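Side-chain contacts in glutaconate CoA-transferase subunit A (Acidaminococcus fermentans, PDB 1POI), which transfers the coenzyme A moiety from acetyl-CoA to glutaconate, (R)-2-hydroxyglutarate and related acids in the hydroxyglutarate pathway of glutamate breakdown: residues Asp8-Tyr13 and Tyr32-Glu37; Ile61-Val66 and Trp280-Lys285. All coordinates share one frame; numbering follows the deposited sequence.

Interaction 1: Asp8-Tyr13 and Tyr32-Glu37; sequences DAIAKY and YAAVFE
Ile-10 of helix 6-13 packs against Ala-34 and Glu-37 of helix 32-40, a buried helix-to-helix contact in the alpha/beta fold of the coenzyme A transferase family. The chain between the two helices includes strand 19-22, a member of the central parallel sheet, and the meeting is carried by just these three side chains.

The contact is apolar throughout. Ile-10 and Glu-37 each start their side chains from the backbone toward the partner helix, and their CA atoms stand 7.0 Å apart. The CG2 methyl of Ile-10 reaches CG of Glu-37 at 3.9 Å, while Ile-10 CG1 lies 4.0 Å from Glu-37 CB, so the branched side chain runs obliquely across the methylenes of the glutamate. Only the end of the ethyl arm goes on to the small residue: Ile-10 CD1 stops 4.4 Å from Ala-34 CB, a looser touch. A beta-branched isoleucine suits this place because its bulk spans two neighbours about one helical turn apart, and alanine suits the far end because its short side chain leaves room for the ethyl arm.

The polar part of Glu-37 is engaged elsewhere. CG stands anti to the backbone N (chi1 -166°), and the chain then bends at chi2 (80°), which lets the methylenes lie against Ile-10 while the carboxylate continues past it. There OE1 forms a salt bridge with Arg-40, and OE2 pairs with Lys-7 and accepts a hydrogen bond from Gln-41. Two cationic partners would probably favour the ionised form of this buried acid. Lys-7 belongs to helix 6-13, so Glu-37 joins the helices twice, by charge and by its stem, whose CG is also 3.9 Å from Ile-10 CB.

Interaction 2: Ile61-Val66 and Trp280-Lys285; sequences IGNGRV and WVFDLK
The Schellman motif that ends helix 55-62 presents Asn-63 and Arg-65 to the ring of Phe-282, near the end of helix 270-282. Gly-64 is the motif's C-prime residue: with positive phi, a conformation that favours glycine, it sends its N to Ile-61 O at 2.6 Å, while Arg-65 N returns to Leu-60 O.

Both polar side chains come at the ring from the direction opposite to its own and meet its edge. OD1 of Asn-63 lies in the ring plane, 3.3 Å from Phe-282 CZ and 3.5 Å from Phe-282 CE2, with the amide turned 62° from the ring. The carbonyl oxygen thus faces the weakly positive C-H rim, which a phenyl ring offers and an aliphatic side chain does not. Alongside, Arg-65 NH2 stands 3.8 Å from Phe-282 CE1. Although the guanidinium and ring planes are only 22° apart, NH2 lies at the ring's edge and not over a face, so this is no cation-pi stack.

Hydrogen bonds to backbone carbonyls, most of them outside the two segments, steady both side chains. Asn-63 ND2 is bound by Met-59 O, consistent with the amide being held with OD1 toward Phe-282. Arg-65 bends at chi2 (-71°), and its NE makes a weak bond of 3.3 Å to Asn-63 O at the edge of the guanidinium. Arg-65 NH1 and NH2 are held by Ile-43 O and Leu-39 O; a long, multi-donor side chain is well suited to gathering such carbonyls.

The contact lies at the surface, where Asn-63 also touches Phe-273 and Cys-277 of helix 270-282 and Leu-39 of helix 32-40, while the backbone of Arg-65 pairs with Leu-46 as the chain approaches strand 66-71.

Helix 32-40 connects the two contacts, whose centres lie about 12 Å apart on the same side of the chain's centre. In interaction 1 it meets helix 6-13; elsewhere on it, Phe-36 packs against the segment 280-285 of interaction 2, with CE2 of Phe-36 3.4 Å from Trp-280 O and CZ of Phe-36 3.7 Å from Val-281 CG2. Arg-40 adds a polar connection, pairing with Glu-37 and also donating from NE to Val-281 O. Interaction 1 joins aliphatic carbons; interaction 2 sets polar atoms against an aromatic edge, with no hydrogen bond across it. A bound copper ion lies about 10 Å from the side chain of Ile-10 and about 12 Å from that of Arg-65.

Interaction 1: Asp8-Tyr13 and Tyr32-Glu37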
ATOM      1  N   ASP A   8       7.661  19.101 -29.263  1.00 21.31           N
ATOM      2  CA  ASP A   8       7.635  18.119 -30.323  1.00 22.83           C
ATOM      3  C   ASP A   8       6.271  17.422 -30.419  1.00 25.20           C
ATOM      4  O   ASP A   8       5.614  17.455 -31.472  1.00 29.49           O
ATOM      5  CB  ASP A   8       8.747  17.102 -30.101  1.00 20.37           C
ATOM      6  CG  ASP A   8      10.140  17.719 -30.224  1.00 25.59           C
ATOM      7  OD1 ASP A   8      10.303  18.769 -30.908  1.00 27.11           O
ATOM      8  OD2 ASP A   8      11.088  17.143 -29.645  1.00 30.78           O
ATOM      9  N   ALA A   9       5.804  16.883 -29.297  1.00 24.19           N
ATOM     10  CA  ALA A   9       4.530  16.178 -29.249  1.00 20.91           C
ATOM     11  C   ALA A   9       3.375  17.016 -29.754  1.00 18.27           C
ATOM     12  O   ALA A   9       2.644  16.608 -30.639  1.00 20.12           O
ATOM     13  CB  ALA A   9       4.257  15.695 -27.840  1.00 21.20           C
ATOM     14  N   ILE A  10       3.201  18.193 -29.192  1.00 18.87           N
ATOM     15  CA  ILE A  10       2.118  19.072 -29.620  1.00 19.66           C
ATOM     16  C   ILE A  10       2.142  19.400 -31.124  1.00 23.14           C
ATOM     17  O   ILE A  10       1.090  19.484 -31.772  1.00 24.75           O
ATOM     18  CB  ILE A  10       2.165  20.369 -28.802  1.00 13.70           C
ATOM     19  CG1 ILE A  10       1.685  20.072 -27.375  1.00 14.87           C
ATOM     20  CG2 ILE A  10       1.412  21.489 -29.514  1.00  6.56           C
ATOM     21  CD1 ILE A  10       0.157  19.775 -27.231  1.00 17.02           C
ATOM     22  N   ALA A  11       3.346  19.609 -31.654  1.00 25.08           N
ATOM     23  CA  ALA A  11       3.542  19.947 -33.061  1.00 25.62           C
ATOM     24  C   ALA A  11       3.153  18.798 -33.978  1.00 26.56           C
ATOM     25  O   ALA A  11       2.543  19.001 -35.029  1.00 27.46           O
ATOM     26  CB  ALA A  11       4.978  20.313 -33.298  1.00 24.37           C
ATOM     27  N   LYS A  12       3.557  17.596 -33.585  1.00 25.52           N
ATOM     28  CA  LYS A  12       3.276  16.391 -34.343  1.00 23.16           C
ATOM     29  C   LYS A  12       1.817  15.953 -34.306  1.00 20.67           C
ATOM     30  O   LYS A  12       1.204  15.782 -35.356  1.00 25.01           O
ATOM     31  CB  LYS A  12       4.183  15.262 -33.864  1.00 23.85           C
ATOM     32  CG  LYS A  12       4.028  13.982 -34.631  1.00 29.80           C
ATOM     33  CD  LYS A  12       5.164  13.020 -34.295  1.00 36.09           C
ATOM     34  CE  LYS A  12       5.075  11.715 -35.099  1.00 39.32           C
ATOM     35  NZ  LYS A  12       6.276  10.841 -34.882  1.00 42.22           N
ATOM     36  N   TYR A  13       1.229  15.829 -33.120  1.00 18.13           N
ATOM     37  CA  TYR A  13      -0.157  15.359 -33.018  1.00 12.28           C
ATOM     38  C   TYR A  13      -1.270  16.394 -32.974  1.00 11.44           C
ATOM     39  O   TYR A  13      -2.440  16.007 -32.971  1.00 12.74           O
ATOM     40  CB  TYR A  13      -0.308  14.400 -31.837  1.00  8.07           C
ATOM     41  CG  TYR A  13       0.688  13.285 -31.860  1.00  7.63           C
ATOM     42  CD1 TYR A  13       0.485  12.163 -32.664  1.00 11.56           C
ATOM     43  CD2 TYR A  13       1.871  13.376 -31.152  1.00  6.76           C
ATOM     44  CE1 TYR A  13       1.445  11.155 -32.769  1.00  9.16           C
ATOM     45  CE2 TYR A  13       2.846  12.370 -31.245  1.00  8.71           C
ATOM     46  CZ  TYR A  13       2.620  11.268 -32.058  1.00 11.84           C
ATOM     47  OH  TYR A  13       3.570  10.273 -32.169  1.00 16.46           O
ATOM     48  N   TYR A  32      -3.081  22.007 -18.318  1.00 18.97           N
ATOM     49  CA  TYR A  32      -2.571  23.368 -18.533  1.00 13.56           C
ATOM     50  C   TYR A  32      -1.232  23.515 -19.257  1.00 12.74           C
ATOM     51  O   TYR A  32      -1.138  24.303 -20.190  1.00 10.06           O
ATOM     52  CB  TYR A  32      -2.547  24.167 -17.223  1.00 10.90           C
ATOM     53  CG  TYR A  32      -3.878  24.810 -16.917  1.00  6.53           C
ATOM     54  CD1 TYR A  32      -4.266  25.961 -17.568  1.00  3.54           C
ATOM     55  CD2 TYR A  32      -4.768  24.238 -16.024  1.00  3.49           C
ATOM     56  CE1 TYR A  32      -5.498  26.517 -17.354  1.00  2.00           C
ATOM     57  CE2 TYR A  32      -6.005  24.793 -15.809  1.00  2.00           C
ATOM     58  CZ  TYR A  32      -6.360  25.931 -16.482  1.00  2.00           C
ATOM     59  OH  TYR A  32      -7.612  26.471 -16.331  1.00  4.64           O
ATOM     60  N   ALA A  33      -0.201  22.768 -18.864  1.00 13.10           N
ATOM     61  CA  ALA A  33       1.091  22.906 -19.550  1.00 15.77           C
ATOM     62  C   ALA A  33       0.886  22.841 -21.059  1.00 17.03           C
ATOM     63  O   ALA A  33       1.338  23.720 -21.792  1.00 17.46           O
ATOM     64  CB  ALA A  33       2.062  21.829 -19.113  1.00 14.45           C
ATOM     65  N   ALA A  34       0.094  21.854 -21.478  1.00 19.88           N
ATOM     66  CA  ALA A  34      -0.235  21.606 -22.877  1.00 18.63           C
ATOM     67  C   ALA A  34      -1.021  22.753 -23.483  1.00 17.25           C
ATOM     68  O   ALA A  34      -0.668  23.238 -24.551  1.00 20.43           O
ATOM     69  CB  ALA A  34      -1.028  20.320 -23.010  1.00 17.17           C
ATOM     70  N   VAL A  35      -2.107  23.164 -22.840  1.00 14.44           N
ATOM     71  CA  VAL A  35      -2.895  24.257 -23.381  1.00 10.49           C
ATOM     72  C   VAL A  35      -2.006  25.473 -23.613  1.00 12.31           C
ATOM     73  O   VAL A  35      -2.283  26.319 -24.463  1.00 13.42           O
ATOM     74  CB  VAL A  35      -4.084  24.584 -22.481  1.00  7.29           C
ATOM     75  CG1 VAL A  35      -4.669  25.965 -22.809  1.00  8.05           C
ATOM     76  CG2 VAL A  35      -5.136  23.539 -22.677  1.00  6.16           C
ATOM     77  N   PHE A  36      -0.894  25.535 -22.904  1.00 11.81           N
ATOM     78  CA  PHE A  36       0.003  26.650 -23.100  1.00 12.56           C
ATOM     79  C   PHE A  36       0.733  26.534 -24.420  1.00 10.81           C
ATOM     80  O   PHE A  36       0.843  27.513 -25.137  1.00 11.84           O
ATOM     81  CB  PHE A  36       1.000  26.776 -21.945  1.00 13.06           C
ATOM     82  CG  PHE A  36       0.537  27.692 -20.859  1.00 13.60           C
ATOM     83  CD1 PHE A  36      -0.820  27.924 -20.666  1.00 12.31           C
ATOM     84  CD2 PHE A  36       1.458  28.350 -20.044  1.00 16.21           C
ATOM     85  CE1 PHE A  36      -1.269  28.806 -19.681  1.00 14.98           C
ATOM     86  CE2 PHE A  36       1.017  29.242 -19.054  1.00 15.47           C
ATOM     87  CZ  PHE A  36      -0.353  29.467 -18.874  1.00 15.00           C
ATOM     88  N   GLU A  37       1.209  25.337 -24.744  1.00 11.54           N
ATOM     89  CA  GLU A  37       1.947  25.097 -25.982  1.00 13.37           C
ATOM     90  C   GLU A  37       1.031  25.225 -27.222  1.00 15.25           C
ATOM     91  O   GLU A  37       1.448  25.720 -28.274  1.00 16.61           O
ATOM     92  CB  GLU A  37       2.627  23.738 -25.937  1.00 10.09           C
ATOM     93  CG  GLU A  37       3.662  23.557 -27.020  1.00 18.50           C
ATOM     94  CD  GLU A  37       5.008  24.218 -26.716  1.00 25.73           C
ATOM     95  OE1 GLU A  37       5.229  24.683 -25.568  1.00 24.83           O
ATOM     96  OE2 GLU A  37       5.872  24.234 -27.628  1.00 26.87           O
TER

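Interaction 2: Ile61-Val66 and Trp280-Lys285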
ATOM      1  N   ILE A  61     -10.382  30.318 -26.321  1.00 18.77           N
ATOM      2  CA  ILE A  61     -11.406  31.202 -26.874  1.00 18.31           C
ATOM      3  C   ILE A  61     -10.916  32.653 -26.951  1.00 20.26           C
ATOM      4  O   ILE A  61     -10.888  33.242 -28.035  1.00 23.36           O
ATOM      5  CB  ILE A  61     -12.684  31.154 -26.034  1.00 16.99           C
ATOM      6  CG1 ILE A  61     -13.303  29.765 -26.098  1.00 16.20           C
ATOM      7  CG2 ILE A  61     -13.668  32.193 -26.512  1.00 17.71           C
ATOM      8  CD1 ILE A  61     -14.487  29.613 -25.195  1.00 19.95           C
ATOM      9  N   GLY A  62     -10.524  33.210 -25.807  1.00 20.25           N
ATOM     10  CA  GLY A  62     -10.031  34.573 -25.744  1.00 18.65           C
ATOM     11  C   GLY A  62      -8.892  34.835 -26.705  1.00 19.27           C
ATOM     12  O   GLY A  62      -8.757  35.949 -27.199  1.00 20.05           O
ATOM     13  N   ASN A  63      -8.032  33.846 -26.917  1.00 18.63           N
ATOM     14  CA  ASN A  63      -6.942  33.985 -27.878  1.00 18.55           C
ATOM     15  C   ASN A  63      -7.459  33.649 -29.300  1.00 18.99           C
ATOM     16  O   ASN A  63      -6.686  33.296 -30.203  1.00 19.07           O
ATOM     17  CB  ASN A  63      -5.785  33.052 -27.527  1.00 19.16           C
ATOM     18  CG  ASN A  63      -4.882  33.617 -26.439  1.00 26.40           C
ATOM     19  OD1 ASN A  63      -3.858  34.262 -26.728  1.00 27.91           O
ATOM     20  ND2 ASN A  63      -5.226  33.341 -25.180  1.00 24.56           N
ATOM     21  N   GLY A  64      -8.772  33.733 -29.487  1.00 18.54           N
ATOM     22  CA  GLY A  64      -9.379  33.445 -30.780  1.00 20.77           C
ATOM     23  C   GLY A  64      -8.994  32.167 -31.516  1.00 18.76           C
ATOM     24  O   GLY A  64      -8.990  32.162 -32.756  1.00 18.15           O
ATOM     25  N   ARG A  65      -8.723  31.084 -30.779  1.00 15.64           N
ATOM     26  CA  ARG A  65      -8.346  29.804 -31.385  1.00 13.93           C
ATOM     27  C   ARG A  65      -9.488  28.793 -31.556  1.00 13.40           C
ATOM     28  O   ARG A  65      -9.225  27.626 -31.842  1.00 17.93           O
ATOM     29  CB  ARG A  65      -7.241  29.108 -30.584  1.00 11.55           C
ATOM     30  CG  ARG A  65      -6.096  29.973 -30.148  1.00 10.94           C
ATOM     31  CD  ARG A  65      -5.193  30.420 -31.258  1.00  2.00           C
ATOM     32  NE  ARG A  65      -4.150  31.318 -30.734  1.00  4.82           N
ATOM     33  CZ  ARG A  65      -2.879  30.962 -30.542  1.00  6.07           C
ATOM     34  NH1 ARG A  65      -2.481  29.734 -30.831  1.00  9.26           N
ATOM     35  NH2 ARG A  65      -2.004  31.817 -30.031  1.00  5.02           N
ATOM     36  N   VAL A  66     -10.738  29.214 -31.460  1.00 11.70           N
ATOM     37  CA  VAL A  66     -11.827  28.259 -31.570  1.00 14.55           C
ATOM     38  C   VAL A  66     -12.847  28.639 -32.643  1.00 17.88           C
ATOM     39  O   VAL A  66     -13.458  29.717 -32.590  1.00 19.27           O
ATOM     40  CB  VAL A  66     -12.502  28.065 -30.182  1.00 15.92           C
ATOM     41  CG1 VAL A  66     -13.703  27.163 -30.281  1.00 19.59           C
ATOM     42  CG2 VAL A  66     -11.499  27.477 -29.193  1.00 15.53           C
ATOM     43  N   TRP A 280       2.755  35.101 -18.992  1.00 20.98           N
ATOM     44  CA  TRP A 280       2.706  33.683 -18.599  1.00 21.10           C
ATOM     45  C   TRP A 280       2.824  32.636 -19.719  1.00 22.97           C
ATOM     46  O   TRP A 280       3.405  31.558 -19.514  1.00 22.22           O
ATOM     47  CB  TRP A 280       1.451  33.424 -17.760  1.00 19.47           C
ATOM     48  CG  TRP A 280       1.518  34.104 -16.428  1.00 18.36           C
ATOM     49  CD1 TRP A 280       0.964  35.301 -16.091  1.00 18.29           C
ATOM     50  CD2 TRP A 280       2.284  33.685 -15.294  1.00 19.08           C
ATOM     51  NE1 TRP A 280       1.357  35.666 -14.830  1.00 16.52           N
ATOM     52  CE2 TRP A 280       2.165  34.693 -14.316  1.00 15.89           C
ATOM     53  CE3 TRP A 280       3.064  32.552 -15.013  1.00 21.18           C
ATOM     54  CZ2 TRP A 280       2.792  34.608 -13.082  1.00 12.04           C
ATOM     55  CZ3 TRP A 280       3.693  32.471 -13.776  1.00 17.58           C
ATOM     56  CH2 TRP A 280       3.549  33.497 -12.830  1.00 16.29           C
ATOM     57  N   VAL A 281       2.302  32.964 -20.902  1.00 21.57           N
ATOM     58  CA  VAL A 281       2.341  32.055 -22.036  1.00 18.66           C
ATOM     59  C   VAL A 281       3.410  32.346 -23.090  1.00 20.15           C
ATOM     60  O   VAL A 281       4.464  31.687 -23.151  1.00 19.56           O
ATOM     61  CB  VAL A 281       0.981  32.021 -22.740  1.00 19.34           C
ATOM     62  CG1 VAL A 281       0.979  30.956 -23.818  1.00 20.15           C
ATOM     63  CG2 VAL A 281      -0.126  31.770 -21.729  1.00 19.96           C
ATOM     64  N   PHE A 282       3.158  33.389 -23.874  1.00 17.90           N
ATOM     65  CA  PHE A 282       4.027  33.750 -24.983  1.00 14.86           C
ATOM     66  C   PHE A 282       5.462  34.100 -24.657  1.00 19.45           C
ATOM     67  O   PHE A 282       6.367  33.766 -25.423  1.00 22.68           O
ATOM     68  CB  PHE A 282       3.350  34.817 -25.818  1.00  9.34           C
ATOM     69  CG  PHE A 282       1.950  34.440 -26.234  1.00  9.59           C
ATOM     70  CD1 PHE A 282       1.729  33.346 -27.078  1.00  5.21           C
ATOM     71  CD2 PHE A 282       0.847  35.141 -25.743  1.00  8.61           C
ATOM     72  CE1 PHE A 282       0.445  32.955 -27.420  1.00  5.37           C
ATOM     73  CE2 PHE A 282      -0.467  34.751 -26.081  1.00  9.11           C
ATOM     74  CZ  PHE A 282      -0.668  33.659 -26.922  1.00  5.87           C
ATOM     75  N   ASP A 283       5.692  34.724 -23.510  1.00 21.61           N
ATOM     76  CA  ASP A 283       7.046  35.080 -23.130  1.00 22.44           C
ATOM     77  C   ASP A 283       7.903  33.950 -22.580  1.00 21.92           C
ATOM     78  O   ASP A 283       9.128  34.080 -22.556  1.00 21.60           O
ATOM     79  CB  ASP A 283       7.047  36.260 -22.156  1.00 28.41           C
ATOM     80  CG  ASP A 283       7.025  37.612 -22.868  1.00 34.76           C
ATOM     81  OD1 ASP A 283       7.538  37.723 -24.011  1.00 35.15           O
ATOM     82  OD2 ASP A 283       6.487  38.572 -22.276  1.00 39.51           O
ATOM     83  N   LEU A 284       7.293  32.833 -22.181  1.00 22.80           N
ATOM     84  CA  LEU A 284       8.067  31.720 -21.614  1.00 23.28           C
ATOM     85  C   LEU A 284       8.401  30.634 -22.639  1.00 23.17           C
ATOM     86  O   LEU A 284       7.517  30.149 -23.333  1.00 24.58           O
ATOM     87  CB  LEU A 284       7.325  31.120 -20.423  1.00 25.58           C
ATOM     88  CG  LEU A 284       6.797  32.160 -19.434  1.00 27.47           C
ATOM     89  CD1 LEU A 284       6.066  31.491 -18.299  1.00 31.92           C
ATOM     90  CD2 LEU A 284       7.943  32.965 -18.899  1.00 26.69           C
ATOM     91  N   LYS A 285       9.674  30.243 -22.699  1.00 23.00           N
ATOM     92  CA  LYS A 285      10.177  29.234 -23.635  1.00 22.58           C
ATOM     93  C   LYS A 285       9.639  27.821 -23.453  1.00 22.01           C
ATOM     94  O   LYS A 285       9.537  27.062 -24.415  1.00 25.15           O
ATOM     95  CB  LYS A 285      11.703  29.171 -23.570  1.00 25.14           C
ATOM     96  CG  LYS A 285      12.322  28.206 -24.565  1.00 31.41           C
ATOM     97  CD  LYS A 285      13.791  27.926 -24.269  1.00 37.29           C
ATOM     98  CE  LYS A 285      14.349  26.858 -25.226  1.00 39.73           C
ATOM     99  NZ  LYS A 285      15.743  26.408 -24.902  1.00 41.81           N
TER